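Local coordinates for adenosylmethionine-8-amino-7-oxononanoate aminotransferase (Methanocaldococcus jannaschii, PDB 6ZHK), which probably transfers an amino group from S-adenosyl-L-methionine to 8-amino-7-oxononanoate in biotin biosynthesis, using pyridoxal 5'-phosphate, at residues Cys213-Glu222 with Tyr250-Asn261. Residues are numbered along the deposited sequence; the frame is centred on the assembly and turned at random.
Sequences CLNEMISLIE and YIEGVAKACKEN
I221 is the knob of this helix pair. Its side chain sits in a hole formed by V254, A257, C258 and N261. I221 CD1 lies 3.9 Å from V254 CG1 and 4.1 Å from C258 SG. Next to it, I218 CG1 lies 4.1 Å from A257 CB. V254 CG2 meets M217 CG at 3.6 Å. The L214 side chain runs at a slant to that of V254. Its CD1 meets the same methyl and also approaches the backbone O of Y250. G253 presents bare backbone to L214 and I218.

The two helix segments run nearly parallel, 17° between directions, with axes 9.7 Å apart at their closest. Both helices pack on the central mixed sheet of the PLP-binding domain. M217 and I221 rest on strand 147-151, and V254 and C258 on strand 228-234. Helix 250-261 lies in the connection between the parallel neighbours 228-234 and 265-268.

The Y250 side chain crosses M217 at about a right angle. M217 bends at chi2 (64°) and again at chi3, bringing CE back to 3.5 Å from Y250 OH. M217 CB touches this hydroxyl too.

One water bridges the helices. It lies in the ring plane at the Y250 edge. It donates to C213 O and also bonds Y250 OH, each at 2.9 Å.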
loop_
_atom_site.group_PDB
_atom_site.type_symbol
_atom_site.label_atom_id
_atom_site.label_comp_id
_atom_site.label_asym_id
_atom_site.label_seq_id
_atom_site.Cartn_x
_atom_site.Cartn_y
_atom_site.Cartn_z
ATOM N N CYS A 213 -19.270 8.051 28.068
ATOM C CA CYS A 213 -18.261 8.070 27.019
ATOM C C CYS A 213 -18.861 8.527 25.681
ATOM O O CYS A 213 -18.211 9.293 24.967
ATOM C CB CYS A 213 -17.525 6.738 26.905
ATOM S SG CYS A 213 -16.113 6.577 28.029
ATOM N N LEU A 214 -20.094 8.107 25.341
ATOM C CA LEU A 214 -20.717 8.630 24.128
ATOM C C LEU A 214 -20.872 10.157 24.220
ATOM O O LEU A 214 -20.481 10.893 23.295
ATOM C CB LEU A 214 -22.061 7.929 23.887
ATOM C CG LEU A 214 -22.828 8.434 22.680
ATOM C CD1 LEU A 214 -21.948 8.481 21.400
ATOM C CD2 LEU A 214 -24.117 7.621 22.495
ATOM N N ASN A 215 -21.426 10.636 25.353
ATOM C CA ASN A 215 -21.622 12.063 25.578
ATOM C C ASN A 215 -20.290 12.813 25.457
ATOM O O ASN A 215 -20.256 13.922 24.952
ATOM C CB ASN A 215 -22.348 12.361 26.909
ATOM C CG ASN A 215 -23.864 12.259 26.854
ATOM O OD1 ASN A 215 -24.482 12.498 25.797
ATOM N ND2 ASN A 215 -24.465 11.911 27.991
ATOM N N GLU A 216 -19.194 12.219 25.917
ATOM C CA GLU A 216 -17.897 12.866 25.836
ATOM C C GLU A 216 -17.558 13.124 24.360
ATOM O O GLU A 216 -17.118 14.227 24.025
ATOM C CB GLU A 216 -16.836 12.013 26.530
ATOM C CG GLU A 216 -15.435 12.440 26.133
ATOM C CD GLU A 216 -14.313 11.402 26.113
ATOM O OE1 GLU A 216 -14.579 10.175 26.320
ATOM O OE2 GLU A 216 -13.159 11.838 25.944
ATOM N N MET A 217 -17.773 12.095 23.509
ATOM C CA MET A 217 -17.449 12.144 22.085
ATOM C C MET A 217 -18.364 13.131 21.358
ATOM O O MET A 217 -17.955 13.892 20.473
ATOM C CB MET A 217 -17.554 10.747 21.455
ATOM C CG MET A 217 -17.483 10.792 19.941
ATOM S SD MET A 217 -15.863 11.409 19.364
ATOM C CE MET A 217 -14.949 9.872 19.175
ATOM N N ILE A 218 -19.660 13.095 21.685
ATOM C CA ILE A 218 -20.592 13.984 21.018
ATOM C C ILE A 218 -20.208 15.425 21.342
ATOM O O ILE A 218 -20.213 16.279 20.450
ATOM C CB ILE A 218 -22.037 13.677 21.471
ATOM C CG1 ILE A 218 -22.448 12.296 20.941
ATOM C CG2 ILE A 218 -22.923 14.795 20.949
ATOM C CD1 ILE A 218 -23.846 11.777 21.440
ATOM N N SER A 219 -19.868 15.677 22.611
ATOM C CA SER A 219 -19.460 16.996 23.076
ATOM C C SER A 219 -18.228 17.462 22.302
ATOM O O SER A 219 -18.136 18.645 21.983
ATOM C CB SER A 219 -19.162 16.994 24.585
ATOM O OG SER A 219 -20.392 16.758 25.274
ATOM N N LEU A 220 -17.267 16.576 22.086
ATOM C CA LEU A 220 -16.080 16.972 21.327
ATOM C C LEU A 220 -16.457 17.310 19.879
ATOM O O LEU A 220 -15.959 18.289 19.348
ATOM C CB LEU A 220 -15.126 15.799 21.388
ATOM C CG LEU A 220 -13.632 16.043 21.297
ATOM C CD1 LEU A 220 -13.121 16.734 22.558
ATOM C CD2 LEU A 220 -12.967 14.688 21.166
ATOM N N ILE A 221 -17.341 16.513 19.231
ATOM C CA ILE A 221 -17.818 16.822 17.891
ATOM C C ILE A 221 -18.501 18.191 17.862
ATOM O O ILE A 221 -18.236 19.021 16.985
ATOM C CB ILE A 221 -18.704 15.675 17.324
ATOM C CG1 ILE A 221 -17.852 14.413 17.173
ATOM C CG2 ILE A 221 -19.378 16.113 16.008
ATOM C CD1 ILE A 221 -18.660 13.119 16.940
ATOM N N GLU A 222 -19.376 18.441 18.843
ATOM C CA GLU A 222 -20.070 19.715 18.890
ATOM C C GLU A 222 -19.073 20.861 19.089
ATOM O O GLU A 222 -19.208 21.905 18.466
ATOM C CB GLU A 222 -21.086 19.706 20.036
ATOM C CG GLU A 222 -22.223 18.738 19.794
ATOM C CD GLU A 222 -23.126 18.507 20.985
ATOM O OE1 GLU A 222 -22.644 18.669 22.142
ATOM O OE2 GLU A 222 -24.294 18.144 20.751
ATOM N N TYR A 250 -23.016 3.127 20.235
ATOM C CA TYR A 250 -21.969 4.135 20.256
ATOM C C TYR A 250 -21.777 4.734 18.858
ATOM O O TYR A 250 -21.824 5.958 18.694
ATOM C CB TYR A 250 -20.679 3.621 20.896
ATOM C CG TYR A 250 -19.599 4.676 20.952
ATOM C CD1 TYR A 250 -18.709 4.840 19.886
ATOM C CD2 TYR A 250 -19.381 5.417 22.100
ATOM C CE1 TYR A 250 -17.673 5.755 19.948
ATOM C CE2 TYR A 250 -18.341 6.338 22.184
ATOM C CZ TYR A 250 -17.478 6.496 21.105
ATOM O OH TYR A 250 -16.465 7.409 21.144
ATOM N N ILE A 251 -21.537 3.852 17.872
ATOM C CA ILE A 251 -21.313 4.265 16.496
ATOM C C ILE A 251 -22.534 5.025 15.971
ATOM O O ILE A 251 -22.404 6.061 15.306
ATOM C CB ILE A 251 -20.977 3.066 15.574
ATOM C CG1 ILE A 251 -19.816 2.210 16.098
ATOM C CG2 ILE A 251 -20.781 3.559 14.140
ATOM C CD1 ILE A 251 -18.484 2.614 15.565
ATOM N N GLU A 252 -23.746 4.529 16.291
ATOM C CA GLU A 252 -24.955 5.214 15.855
ATOM C C GLU A 252 -25.020 6.635 16.417
ATOM O O GLU A 252 -25.397 7.515 15.695
ATOM C CB GLU A 252 -26.231 4.444 16.254
ATOM C CG GLU A 252 -26.308 3.064 15.609
ATOM C CD GLU A 252 -25.736 1.868 16.375
ATOM O OE1 GLU A 252 -24.717 1.988 17.108
ATOM O OE2 GLU A 252 -26.293 0.791 16.217
ATOM N N GLY A 253 -24.717 6.848 17.696
ATOM C CA GLY A 253 -24.796 8.193 18.258
ATOM C C GLY A 253 -23.712 9.099 17.672
ATOM O O GLY A 253 -23.936 10.292 17.423
ATOM N N VAL A 254 -22.525 8.539 17.409
ATOM C CA VAL A 254 -21.487 9.364 16.783
ATOM C C VAL A 254 -21.918 9.757 15.367
ATOM O O VAL A 254 -21.841 10.908 14.965
ATOM C CB VAL A 254 -20.128 8.638 16.782
ATOM C CG1 VAL A 254 -19.134 9.357 15.875
ATOM C CG2 VAL A 254 -19.566 8.435 18.180
ATOM N N ALA A 255 -22.379 8.793 14.591
ATOM C CA ALA A 255 -22.852 9.101 13.252
ATOM C C ALA A 255 -23.927 10.180 13.284
ATOM O O ALA A 255 -23.973 11.054 12.422
ATOM C CB ALA A 255 -23.340 7.826 12.593
ATOM N N LYS A 256 -24.847 10.097 14.252
ATOM C CA LYS A 256 -25.930 11.065 14.249
ATOM C C LYS A 256 -25.332 12.436 14.558
ATOM O O LYS A 256 -25.721 13.426 13.948
ATOM C CB LYS A 256 -26.955 10.661 15.314
ATOM C CG LYS A 256 -28.081 11.651 15.614
ATOM C CD LYS A 256 -29.026 10.992 16.628
ATOM C CE LYS A 256 -30.409 11.605 16.805
ATOM N NZ LYS A 256 -30.343 12.851 17.586
ATOM N N ALA A 257 -24.380 12.482 15.495
ATOM C CA ALA A 257 -23.714 13.726 15.854
ATOM C C ALA A 257 -22.944 14.296 14.656
ATOM O O ALA A 257 -22.976 15.510 14.438
ATOM C CB ALA A 257 -22.819 13.492 17.045
ATOM N N CYS A 258 -22.277 13.427 13.870
ATOM C CA CYS A 258 -21.618 13.902 12.650
ATOM C C CYS A 258 -22.622 14.502 11.661
ATOM O O CYS A 258 -22.410 15.566 11.074
ATOM C CB CYS A 258 -20.838 12.782 11.984
ATOM S SG CYS A 258 -19.416 12.267 12.975
ATOM N N LYS A 259 -23.776 13.853 11.497
ATOM C CA LYS A 259 -24.810 14.376 10.614
ATOM C C LYS A 259 -25.304 15.737 11.104
ATOM O O LYS A 259 -25.399 16.672 10.290
ATOM C CB LYS A 259 -25.955 13.359 10.478
ATOM C CG LYS A 259 -26.960 13.612 9.353
ATOM C CD LYS A 259 -28.043 12.528 9.263
ATOM C CE LYS A 259 -29.123 12.807 8.225
ATOM N NZ LYS A 259 -28.550 12.882 6.855
ATOM N N GLU A 260 -25.571 15.852 12.411
ATOM C CA GLU A 260 -26.177 17.062 12.957
ATOM C C GLU A 260 -25.184 18.216 12.967
ATOM O O GLU A 260 -25.616 19.368 12.980
ATOM C CB GLU A 260 -26.747 16.841 14.361
ATOM C CG GLU A 260 -28.042 16.062 14.279
ATOM C CD GLU A 260 -28.683 15.712 15.603
ATOM O OE1 GLU A 260 -28.029 15.937 16.647
ATOM O OE2 GLU A 260 -29.843 15.200 15.576
ATOM N N ASN A 261 -23.878 17.912 12.889
ATOM C CA ASN A 261 -22.867 18.951 13.016
ATOM C C ASN A 261 -22.038 19.102 11.751
ATOM O O ASN A 261 -21.015 19.792 11.794
ATOM C CB ASN A 261 -21.920 18.709 14.208
ATOM C CG ASN A 261 -22.574 18.823 15.573
ATOM O OD1 ASN A 261 -23.013 17.833 16.198
ATOM N ND2 ASN A 261 -22.583 20.028 16.100
HETATM O O HOH W 1 -15.684 8.401 23.759
#